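Local atomic coordinates of amino acid ABC transporter, periplasmic amino acid-binding protein, putative (Streptococcus pneumoniae, PDB entry 4I62), a protein that binds L-arginine and probably hands it, outside the cell, to an amino acid ABC transporter in the membrane. Residues S67-E70 and L71-I75; E162-A165 and K166-Q170; A241-K244 and T245-K248; Q247-E251 and S252-D256; D261-K264 and A265-K269. All coordinates share one frame; numbering follows the deposited sequence. Where two conformers were deposited one is given.

Overall arrangement
Interaction 1 comes first along the chain, then interaction 2, then interactions 3 and 4, which overlap, and last interaction 5. Helix 67-79 carries interaction 1, and helix 236-251 packs against it with interaction 3 and the start of interaction 4; their centres lie 11 and 12 Å from that of interaction 1. Interactions 3 and 4 share Q247 and K248, while helix 254-265 leads from interaction 4 to interaction 5. Interaction 2, in the beta-alpha-beta unit 152-177, lies on the opposite side of the chain's centre, more than 30 Å away centre to centre. The set therefore lies on both sides of the centre of a periplasmic binding protein type II fold with arginine bound.

Interaction 1: residues S67-E70 and L71-I75; sequences SDIE and LAKAI
S67-E70 passes without a break into L71-I75, and the carbonyls of the first four residues accept from the amides of L71, A72, K73 and A74, each four residues on. The bonds are regular: L71 N to S67 O and A74 N to E70 O are both 3.0 Å. A72 CB lies 3.4 Å from D68 O.

The one salt bridge runs between residues three apart. K73 NZ meets E70 OE2 at 2.9 Å, on the syn side of the carboxylate and 19° out of its plane. A bend in the glutamate chain at CB-CG (chi2 -57°) swings the carboxylate alongside the lysine, whose own chain is stretched out and points the same way. K73 CE also passes I69 CG2 at 3.9 Å, a methylene-methyl contact next to the charged end.

In this periplasmic binding protein type II fold, helix 67-79 starts next to the arginine site, and the side chain of D68 lies about 6 Å from the bound arginine at the nearest approach. D68 OD2 accepts from G108 N, and OD1 takes a weak bond from Y125 OH, so both carboxylate oxygens are tied to other parts of the chain. On another flank L71 and A74 turn to helix 236-251, where L71 meets L249 and A74 meets T245. I69 lies against L45 of strand 40-45.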
# COMPACT_ATOMS: atom_id res chain seq x y z
N SER A 67 -1.19 -4.84 -9.09
CA SER A 67 -1.64 -3.74 -9.93
C SER A 67 -0.65 -2.59 -9.98
O SER A 67 -0.57 -1.91 -11.01
CB SER A 67 -3.01 -3.25 -9.47
OG SER A 67 -2.98 -2.80 -8.13
N ASP A 68 0.13 -2.36 -8.92
CA ASP A 68 1.12 -1.30 -8.95
C ASP A 68 2.29 -1.70 -9.85
O ASP A 68 2.96 -0.84 -10.42
CB ASP A 68 1.70 -1.02 -7.54
CG ASP A 68 0.87 -0.05 -6.71
OD1 ASP A 68 -0.05 0.60 -7.24
OD2 ASP A 68 1.20 0.10 -5.50
N ILE A 69 2.57 -3.01 -9.97
CA ILE A 69 3.62 -3.47 -10.88
C ILE A 69 3.15 -3.21 -12.32
O ILE A 69 3.93 -2.76 -13.17
CB ILE A 69 3.95 -4.97 -10.67
CG1 ILE A 69 4.74 -5.21 -9.39
CG2 ILE A 69 4.77 -5.51 -11.85
CD1 ILE A 69 4.10 -4.82 -8.10
N GLU A 70 1.87 -3.47 -12.61
CA GLU A 70 1.35 -3.18 -13.95
C GLU A 70 1.36 -1.68 -14.25
O GLU A 70 1.68 -1.28 -15.38
CB GLU A 70 -0.04 -3.81 -14.09
CG GLU A 70 -0.02 -5.33 -13.94
CD GLU A 70 0.91 -5.99 -14.94
OE1 GLU A 70 0.78 -5.69 -16.14
OE2 GLU A 70 1.78 -6.80 -14.55
N LEU A 71 1.04 -0.85 -13.27
CA LEU A 71 1.15 0.59 -13.42
C LEU A 71 2.60 0.99 -13.70
O LEU A 71 2.87 1.78 -14.61
CB LEU A 71 0.64 1.29 -12.17
CG LEU A 71 0.76 2.81 -12.09
CD1 LEU A 71 0.12 3.52 -13.29
CD2 LEU A 71 0.20 3.36 -10.80
N ALA A 72 3.54 0.42 -12.95
CA ALA A 72 4.96 0.70 -13.15
C ALA A 72 5.41 0.33 -14.57
O ALA A 72 6.16 1.04 -15.19
CB ALA A 72 5.79 -0.05 -12.11
N LYS A 73 4.97 -0.85 -15.05
CA LYS A 73 5.31 -1.27 -16.41
C LYS A 73 4.77 -0.28 -17.45
O LYS A 73 5.45 0.03 -18.44
CB LYS A 73 4.70 -2.66 -16.69
CG LYS A 73 5.39 -3.82 -16.01
CD LYS A 73 4.61 -5.13 -16.31
CE LYS A 73 5.17 -6.35 -15.60
NZ LYS A 73 4.26 -7.50 -15.86
N ALA A 74 3.55 0.20 -17.24
CA ALA A 74 2.97 1.15 -18.17
C ALA A 74 3.75 2.46 -18.19
O ALA A 74 3.96 3.06 -19.25
CB ALA A 74 1.47 1.38 -17.87
N ILE A 75 4.18 2.93 -17.01
CA ILE A 75 4.98 4.15 -16.95
C ILE A 75 6.33 3.95 -17.65
O ILE A 75 6.78 4.80 -18.39
CB ILE A 75 5.15 4.61 -15.47
CG1 ILE A 75 3.80 4.95 -14.87
CG2 ILE A 75 6.15 5.76 -15.39
CD1 ILE A 75 3.83 5.09 -13.35

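Interaction 2: residues E162-A165 and K166-Q170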
# COMPACT_ATOMS: atom_id res chain seq x y z
N GLU A 162 -0.26 3.66 11.15
CA GLU A 162 0.49 3.79 12.40
C GLU A 162 0.26 5.18 12.98
O GLU A 162 0.05 5.32 14.19
CB GLU A 162 1.98 3.59 12.11
CG GLU A 162 2.87 3.82 13.34
CD GLU A 162 4.36 3.75 13.03
OE1 GLU A 162 4.84 4.22 11.98
OE2 GLU A 162 5.10 3.24 13.90
N THR A 163 0.30 6.21 12.14
CA THR A 163 0.04 7.57 12.60
C THR A 163 -1.36 7.74 13.19
O THR A 163 -1.53 8.36 14.24
CB THR A 163 0.28 8.57 11.47
OG1 THR A 163 1.63 8.42 11.03
CG2 THR A 163 0.07 10.00 11.91
N MET A 164 -2.36 7.19 12.50
CA MET A 164 -3.73 7.24 12.99
C MET A 164 -3.84 6.59 14.36
O MET A 164 -4.49 7.14 15.25
CB MET A 164 -4.65 6.52 12.01
CG MET A 164 -6.10 6.86 12.12
SD MET A 164 -7.05 5.86 10.93
CE MET A 164 -5.85 5.49 9.64
N ALA A 165 -3.23 5.43 14.52
CA ALA A 165 -3.28 4.75 15.81
C ALA A 165 -2.65 5.57 16.90
O ALA A 165 -3.22 5.72 18.00
CB ALA A 165 -2.62 3.40 15.72
N LYS A 166 -1.48 6.15 16.62
CA LYS A 166 -0.79 6.98 17.61
C LYS A 166 -1.62 8.19 17.99
O LYS A 166 -1.61 8.59 19.15
CB LYS A 166 0.58 7.43 17.09
CG LYS A 166 1.57 6.30 16.82
CD LYS A 166 2.96 6.81 16.47
CE LYS A 166 3.94 5.65 16.26
NZ LYS A 166 5.21 6.10 15.64
N ASP A 167 -2.30 8.78 17.01
CA ASP A 167 -3.01 10.03 17.23
C ASP A 167 -4.35 9.87 17.93
O ASP A 167 -4.78 10.77 18.64
CB ASP A 167 -3.19 10.79 15.92
CG ASP A 167 -1.89 11.34 15.37
OD1 ASP A 167 -0.85 11.37 16.06
OD2 ASP A 167 -1.93 11.79 14.20
N LEU A 168 -5.00 8.72 17.77
CA LEU A 168 -6.35 8.49 18.28
C LEU A 168 -6.48 7.50 19.43
O LEU A 168 -7.42 7.58 20.23
CB LEU A 168 -7.27 8.01 17.17
CG LEU A 168 -7.60 8.99 16.06
CD1 LEU A 168 -8.41 8.25 15.02
CD2 LEU A 168 -8.38 10.16 16.63
N LEU A 169 -5.55 6.56 19.50
CA LEU A 169 -5.72 5.42 20.40
C LEU A 169 -4.84 5.47 21.66
O LEU A 169 -4.13 4.51 21.97
CB LEU A 169 -5.54 4.11 19.61
CG LEU A 169 -6.40 3.96 18.35
CD1 LEU A 169 -6.08 2.63 17.65
CD2 LEU A 169 -7.90 4.09 18.64
N GLN A 170 -4.92 6.58 22.38
CA GLN A 170 -4.15 6.75 23.62
C GLN A 170 -4.47 5.74 24.71
O GLN A 170 -3.66 5.56 25.62
CB GLN A 170 -4.31 8.17 24.17
CG GLN A 170 -3.49 9.23 23.44
CD GLN A 170 -4.10 9.61 22.10
OE1 GLN A 170 -5.25 9.31 21.80
NE2 GLN A 170 -3.31 10.26 21.27
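A165 O is gripped by L169 N at 2.9 Å and, more weakly, by L168 N. Next to it, M164 O accepts from L168 N at 3.0 Å and has a weak second bond from D167 N. These forked bonds come at the last turn of helix 160-168, and L169 is the first residue to leave helical angles. The helix belongs to the beta-alpha-beta unit that joins strands 152-156 and 173-177.

T163 O, which takes a bond from D167 N, sits over the face of the D167 carboxylate, 3.2 Å from its carbon CG. The aspartate is put there by its first torsion, with CG anti to its carbonyl carbon (chi1 -70°). The T163 methyl CG2 comes to 3.5 Å from D167 OD2, and the two side chains run side by side.

At the start of the contact E162 and K166 also lie alongside each other. In the conformer given, K166 NZ forms a weak salt bridge to E162 OE2 at 3.3 Å, but the lysine was modelled in two positions and the pairing is doubtful. The glutamate has firmer partners: OE2 bonds to S176 OG and OE1 takes G158 N.

On the inner side L169 CD1 touches A165 CB at 4.0 Å, and both residues lean on L174 of strand 173-177. The chemistry implies a division of labour: apolar groups seat the helix on the sheet, while E162, bonded to S176 and G158, ties its first turn to the neighbouring strand and loop.

Interaction 3: residues A241-K244 and T245-K248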
# COMPACT_ATOMS: atom_id res chain seq x y z
N ALA A 241 4.66 12.45 -17.32
CA ALA A 241 4.63 11.11 -17.85
C ALA A 241 3.79 10.17 -16.99
O ALA A 241 3.02 9.36 -17.54
CB ALA A 241 6.04 10.57 -18.04
N VAL A 242 3.97 10.26 -15.68
CA VAL A 242 3.21 9.43 -14.79
C VAL A 242 1.72 9.76 -14.89
O VAL A 242 0.87 8.85 -14.96
CB VAL A 242 3.74 9.59 -13.34
CG1 VAL A 242 2.85 8.85 -12.39
CG2 VAL A 242 5.16 9.06 -13.23
N ASP A 243 1.39 11.05 -14.88
CA ASP A 243 -0.02 11.45 -14.93
C ASP A 243 -0.69 11.13 -16.26
O ASP A 243 -1.87 10.79 -16.27
CB ASP A 243 -0.15 12.94 -14.58
CG ASP A 243 0.00 13.18 -13.08
OD1 ASP A 243 0.13 12.19 -12.31
OD2 ASP A 243 -0.03 14.32 -12.64
N LYS A 244 0.04 11.24 -17.38
CA LYS A 244 -0.50 10.82 -18.66
C LYS A 244 -0.89 9.34 -18.61
O LYS A 244 -1.91 8.93 -19.14
CB LYS A 244 0.55 11.05 -19.76
CG LYS A 244 0.16 10.51 -21.12
CD LYS A 244 1.31 10.68 -22.10
CE LYS A 244 0.90 10.37 -23.53
NZ LYS A 244 0.23 9.06 -23.67
N THR A 245 -0.03 8.54 -17.97
CA THR A 245 -0.27 7.10 -17.86
C THR A 245 -1.47 6.78 -16.97
O THR A 245 -2.33 5.98 -17.35
CB THR A 245 1.01 6.38 -17.37
OG1 THR A 245 2.11 6.70 -18.21
CG2 THR A 245 0.83 4.88 -17.34
N ILE A 246 -1.53 7.43 -15.80
CA ILE A 246 -2.66 7.24 -14.92
C ILE A 246 -3.96 7.66 -15.62
O ILE A 246 -4.95 6.94 -15.56
CB ILE A 246 -2.47 7.97 -13.58
CG1 ILE A 246 -1.33 7.30 -12.79
CG2 ILE A 246 -3.76 7.95 -12.78
CD1 ILE A 246 -0.84 8.16 -11.60
N GLN A 247 -3.96 8.82 -16.27
CA GLN A 247 -5.14 9.31 -16.98
C GLN A 247 -5.65 8.28 -18.01
O GLN A 247 -6.83 7.99 -18.09
CB GLN A 247 -4.78 10.64 -17.65
CG GLN A 247 -5.90 11.28 -18.53
CD GLN A 247 -5.50 12.63 -19.14
OE1 GLN A 247 -5.14 12.73 -20.32
NE2 GLN A 247 -5.61 13.69 -18.34
N LYS A 248 -4.72 7.73 -18.78
CA LYS A 248 -5.08 6.75 -19.79
C LYS A 248 -5.70 5.50 -19.16
O LYS A 248 -6.72 4.98 -19.64
CB LYS A 248 -3.82 6.40 -20.58
CG LYS A 248 -4.02 5.34 -21.64
CD LYS A 248 -2.71 4.94 -22.31
CE LYS A 248 -2.04 6.12 -23.00
NZ LYS A 248 -1.04 5.69 -24.03
O HOH W 1 -2.99 10.32 -21.38
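Rotated to chi1 -55°, T245 carries its OG1 beside its own backbone N and back to A241 O, with the methyl CG2 left anti to that nitrogen. A similar turn in I246 (chi1 -68°) sends its CG1 and CD1 back along the helix toward V242.

A241 O is thereby gripped twice, by T245 OG1 at 2.9 Å and by T245 N at 3.2 Å, and the two donors reach it from opposite faces of the carbonyl plane. The hydroxyl is thus satisfied within its own helix, as is common for threonine in helices. V242 O accepts from I246 N at 2.9 Å, and beside that bond V242 CG1 touches I246 CD1 at 3.8 Å as the two side chains run in the same direction.

The outer side is polar. D243 has its partners outside the contact: OD2 forms a salt bridge with K239, one turn back, and OD1 takes the amide of T123. K244 NZ and K248 NZ come close, but K244 has two modelled positions and the approach is doubtful.

The result is an amphipathic helix. T245 packs on I75 and E78 of helix 67-79, while V242 and I246 lie against S122. Helix 236-251 packs on helix 67-79, which in turn lies against strand 40-45, as in the alpha/beta lobe of a periplasmic binding protein type II fold.

Interaction 4: residues Q247-E251 and S252-D256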
# COMPACT_ATOMS: atom_id res chain seq x y z
N GLN A 247 -3.96 8.82 -16.27
CA GLN A 247 -5.14 9.31 -16.98
C GLN A 247 -5.65 8.28 -18.01
O GLN A 247 -6.83 7.99 -18.09
CB GLN A 247 -4.78 10.64 -17.65
CG GLN A 247 -5.90 11.28 -18.53
CD GLN A 247 -5.50 12.63 -19.14
OE1 GLN A 247 -5.14 12.73 -20.32
NE2 GLN A 247 -5.61 13.69 -18.34
N LYS A 248 -4.72 7.73 -18.78
CA LYS A 248 -5.08 6.75 -19.79
C LYS A 248 -5.70 5.50 -19.16
O LYS A 248 -6.72 4.98 -19.64
CB LYS A 248 -3.82 6.40 -20.58
CG LYS A 248 -4.02 5.34 -21.64
CD LYS A 248 -2.71 4.94 -22.31
CE LYS A 248 -2.04 6.12 -23.00
NZ LYS A 248 -1.04 5.69 -24.03
N LEU A 249 -5.07 5.00 -18.11
CA LEU A 249 -5.55 3.78 -17.46
C LEU A 249 -6.88 3.99 -16.75
O LEU A 249 -7.71 3.07 -16.71
CB LEU A 249 -4.51 3.23 -16.47
CG LEU A 249 -3.22 2.69 -17.09
CD1 LEU A 249 -2.19 2.42 -16.01
CD2 LEU A 249 -3.46 1.41 -17.83
N LYS A 250 -7.12 5.19 -16.22
CA LYS A 250 -8.39 5.50 -15.59
C LYS A 250 -9.50 5.58 -16.63
O LYS A 250 -10.55 4.95 -16.48
CB LYS A 250 -8.30 6.83 -14.82
CG LYS A 250 -7.60 6.71 -13.49
CD LYS A 250 -7.73 7.99 -12.72
CE LYS A 250 -7.55 7.74 -11.24
NZ LYS A 250 -7.94 8.93 -10.41
N GLU A 251 -9.29 6.35 -17.68
CA GLU A 251 -10.37 6.64 -18.60
C GLU A 251 -10.84 5.38 -19.35
O GLU A 251 -12.00 5.31 -19.78
CB GLU A 251 -9.96 7.72 -19.60
CG GLU A 251 -9.08 7.16 -20.71
CD GLU A 251 -8.70 8.20 -21.73
OE1 GLU A 251 -9.41 9.23 -21.82
OE2 GLU A 251 -7.69 7.98 -22.43
N SER A 252 -9.95 4.42 -19.53
CA SER A 252 -10.25 3.21 -20.29
C SER A 252 -10.87 2.14 -19.41
O SER A 252 -11.32 1.10 -19.91
CB SER A 252 -8.97 2.66 -20.90
OG SER A 252 -8.04 2.31 -19.88
N GLY A 253 -10.86 2.37 -18.10
CA GLY A 253 -11.28 1.35 -17.16
C GLY A 253 -10.19 0.32 -16.92
O GLY A 253 -10.39 -0.62 -16.18
N GLU A 254 -9.02 0.51 -17.54
CA GLU A 254 -7.96 -0.49 -17.39
C GLU A 254 -7.45 -0.60 -15.95
O GLU A 254 -7.17 -1.69 -15.43
CB GLU A 254 -6.81 -0.24 -18.36
CG GLU A 254 -5.79 -1.35 -18.38
CD GLU A 254 -4.79 -1.18 -19.51
OE1 GLU A 254 -3.64 -1.65 -19.35
OE2 GLU A 254 -5.15 -0.58 -20.55
N LEU A 255 -7.30 0.53 -15.27
CA LEU A 255 -6.79 0.49 -13.90
C LEU A 255 -7.70 -0.36 -13.00
O LEU A 255 -7.20 -1.17 -12.19
CB LEU A 255 -6.66 1.91 -13.36
CG LEU A 255 -6.16 2.03 -11.93
CD1 LEU A 255 -4.82 1.31 -11.74
CD2 LEU A 255 -6.03 3.50 -11.54
N ASP A 256 -9.01 -0.20 -13.15
CA ASP A 256 -10.00 -1.01 -12.42
C ASP A 256 -9.78 -2.50 -12.71
O ASP A 256 -9.77 -3.33 -11.77
CB ASP A 256 -11.43 -0.63 -12.83
CG ASP A 256 -11.84 0.75 -12.33
OD1 ASP A 256 -11.17 1.27 -11.42
OD2 ASP A 256 -12.84 1.29 -12.85
O HOH W 2 -10.00 2.41 -14.40
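The carboxylate of E254 turns one face to L249, whose methyl CD2 stands almost directly over the carbon CD at 3.4 Å and touches OE1 just as closely. The extended glutamate chain crosses the leucine, and E254 CG is 3.7 Å from L249 CD2. Two backbone carbonyls are likewise approached from above their planes: L255 N meets L249 O at 2.9 Å from 49° out of plane, and G253 N meets K250 O at 3.1 Å from 61° out.

These bonds mark the corner where helix 236-251 gives way to helix 254-265. G253 leaves helical angles with a positive phi of 80°, at which a side chain would press on the carbonyl oxygen before it, and it also stands at the N-cap position of the second helix. S252 serves both helices. Its OG donates to K248 O at 3.0 Å, sharing that oxygen with S252 N, and accepts from E254 N at 3.1 Å in an ST turn.

Inside the corner L249 CB and L255 CB touch at 4.0 Å, and L255 CD2 lies alongside K250 CG at a slightly longer distance. The lysine chain carries on past the leucine, and NZ finds its acceptor in P124 O. A water accepts from D256 N and donates weakly to K250 O.

Interaction 5: residues D261-K264 and A265-K269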
# COMPACT_ATOMS: atom_id res chain seq x y z
N ASP A 261 -7.90 -8.02 -11.35
CA ASP A 261 -7.08 -9.16 -11.76
C ASP A 261 -6.10 -9.51 -10.65
O ASP A 261 -5.89 -10.68 -10.33
CB ASP A 261 -6.27 -8.85 -13.03
CG ASP A 261 -7.10 -8.73 -14.28
OD1 ASP A 261 -8.31 -9.07 -14.27
OD2 ASP A 261 -6.51 -8.31 -15.31
N ALA A 262 -5.45 -8.49 -10.12
CA ALA A 262 -4.41 -8.72 -9.13
C ALA A 262 -5.02 -9.29 -7.85
O ALA A 262 -4.42 -10.13 -7.18
CB ALA A 262 -3.68 -7.42 -8.84
N PHE A 263 -6.21 -8.82 -7.49
CA PHE A 263 -6.88 -9.32 -6.30
C PHE A 263 -7.19 -10.81 -6.47
O PHE A 263 -6.86 -11.63 -5.60
CB PHE A 263 -8.15 -8.50 -6.02
CG PHE A 263 -8.76 -8.81 -4.68
CD1 PHE A 263 -9.65 -9.86 -4.54
CD2 PHE A 263 -8.40 -8.10 -3.54
CE1 PHE A 263 -10.21 -10.16 -3.31
CE2 PHE A 263 -8.95 -8.39 -2.30
CZ PHE A 263 -9.83 -9.42 -2.19
N LYS A 264 -7.79 -11.18 -7.61
CA LYS A 264 -8.09 -12.57 -7.89
C LYS A 264 -6.84 -13.45 -7.87
O LYS A 264 -6.85 -14.53 -7.29
CB LYS A 264 -8.74 -12.68 -9.27
CG LYS A 264 -10.12 -12.07 -9.37
CD LYS A 264 -10.65 -12.15 -10.80
CE LYS A 264 -12.02 -11.49 -10.93
NZ LYS A 264 -13.04 -12.13 -10.05
N ALA A 265 -5.75 -12.97 -8.47
CA ALA A 265 -4.50 -13.74 -8.52
C ALA A 265 -3.77 -13.86 -7.17
O ALA A 265 -2.89 -14.72 -7.00
CB ALA A 265 -3.56 -13.16 -9.58
N SER A 266 -4.18 -13.04 -6.20
CA SER A 266 -3.59 -13.11 -4.85
C SER A 266 -4.27 -14.14 -3.95
O SER A 266 -3.76 -14.44 -2.86
CB SER A 266 -3.64 -11.74 -4.17
OG SER A 266 -4.95 -11.43 -3.67
N ILE A 267 -5.40 -14.70 -4.39
CA ILE A 267 -6.12 -15.68 -3.59
C ILE A 267 -5.45 -17.03 -3.78
O ILE A 267 -5.33 -17.53 -4.90
CB ILE A 267 -7.60 -15.76 -3.99
CG1 ILE A 267 -8.28 -14.40 -3.77
CG2 ILE A 267 -8.31 -16.82 -3.16
CD1 ILE A 267 -9.70 -14.32 -4.29
N GLU A 268 -4.99 -17.61 -2.67
CA GLU A 268 -4.26 -18.88 -2.69
C GLU A 268 -5.22 -20.05 -2.90
O GLU A 268 -6.29 -20.10 -2.29
CB GLU A 268 -3.47 -19.07 -1.39
CG GLU A 268 -2.44 -17.97 -1.14
CD GLU A 268 -1.99 -17.90 0.32
OE1 GLU A 268 -2.39 -18.77 1.12
OE2 GLU A 268 -1.22 -16.97 0.66
N LYS A 269 -4.83 -20.98 -3.76
CA LYS A 269 -5.68 -22.12 -4.07
C LYS A 269 -4.97 -23.42 -3.72
O LYS A 269 -4.01 -23.41 -2.94
CB LYS A 269 -6.06 -22.12 -5.56
CG LYS A 269 -6.90 -20.94 -5.98
CD LYS A 269 -8.21 -20.90 -5.21
CE LYS A 269 -9.05 -19.69 -5.59
NZ LYS A 269 -10.35 -19.68 -4.85
O HOH W 3 -6.34 -17.02 -7.31
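F263 and S266 meet at the C-terminal end of helix 254-265, where this periplasmic binding protein type II fold runs out into its C-terminal tail. The tight part centres on F263 O. S266 OG donates to it at 2.7 Å, and S266 N to the same oxygen at 3.1 Å. The hydroxyl is tilted 16° from the carbonyl plane, while the amide comes from well above it, 66° out. A first torsion of 78° holds OG between the serine's own backbone N and carbonyl carbon and so turns it back onto the helix.

Before this point the bond of A265 N to D261 O, at 3.0 Å, is still that of a regular helix. S266 N and I267 N both reach back three residues, I267 N to K264 O at 3.2 Å, and the tail then departs with extended backbone angles. The serine side is well buried: S266 rests on A50 and Y54, and A262 on P51.

D261 and K264, by contrast, are exposed and form the solvent side. A separate, loose contact joins I267 CD1 to the F263 ring, which it approaches obliquely at 4.3 Å from CE1. Helix 199-208 covers that pair, with F263 meeting K203 and E207 and I267 meeting E207 and N208. N208 also holds the tail, with OD1 accepting from E268 N and ND2 donating to S266 O. A water sits rather close to K264 O and donates to I267 O at 2.7 Å.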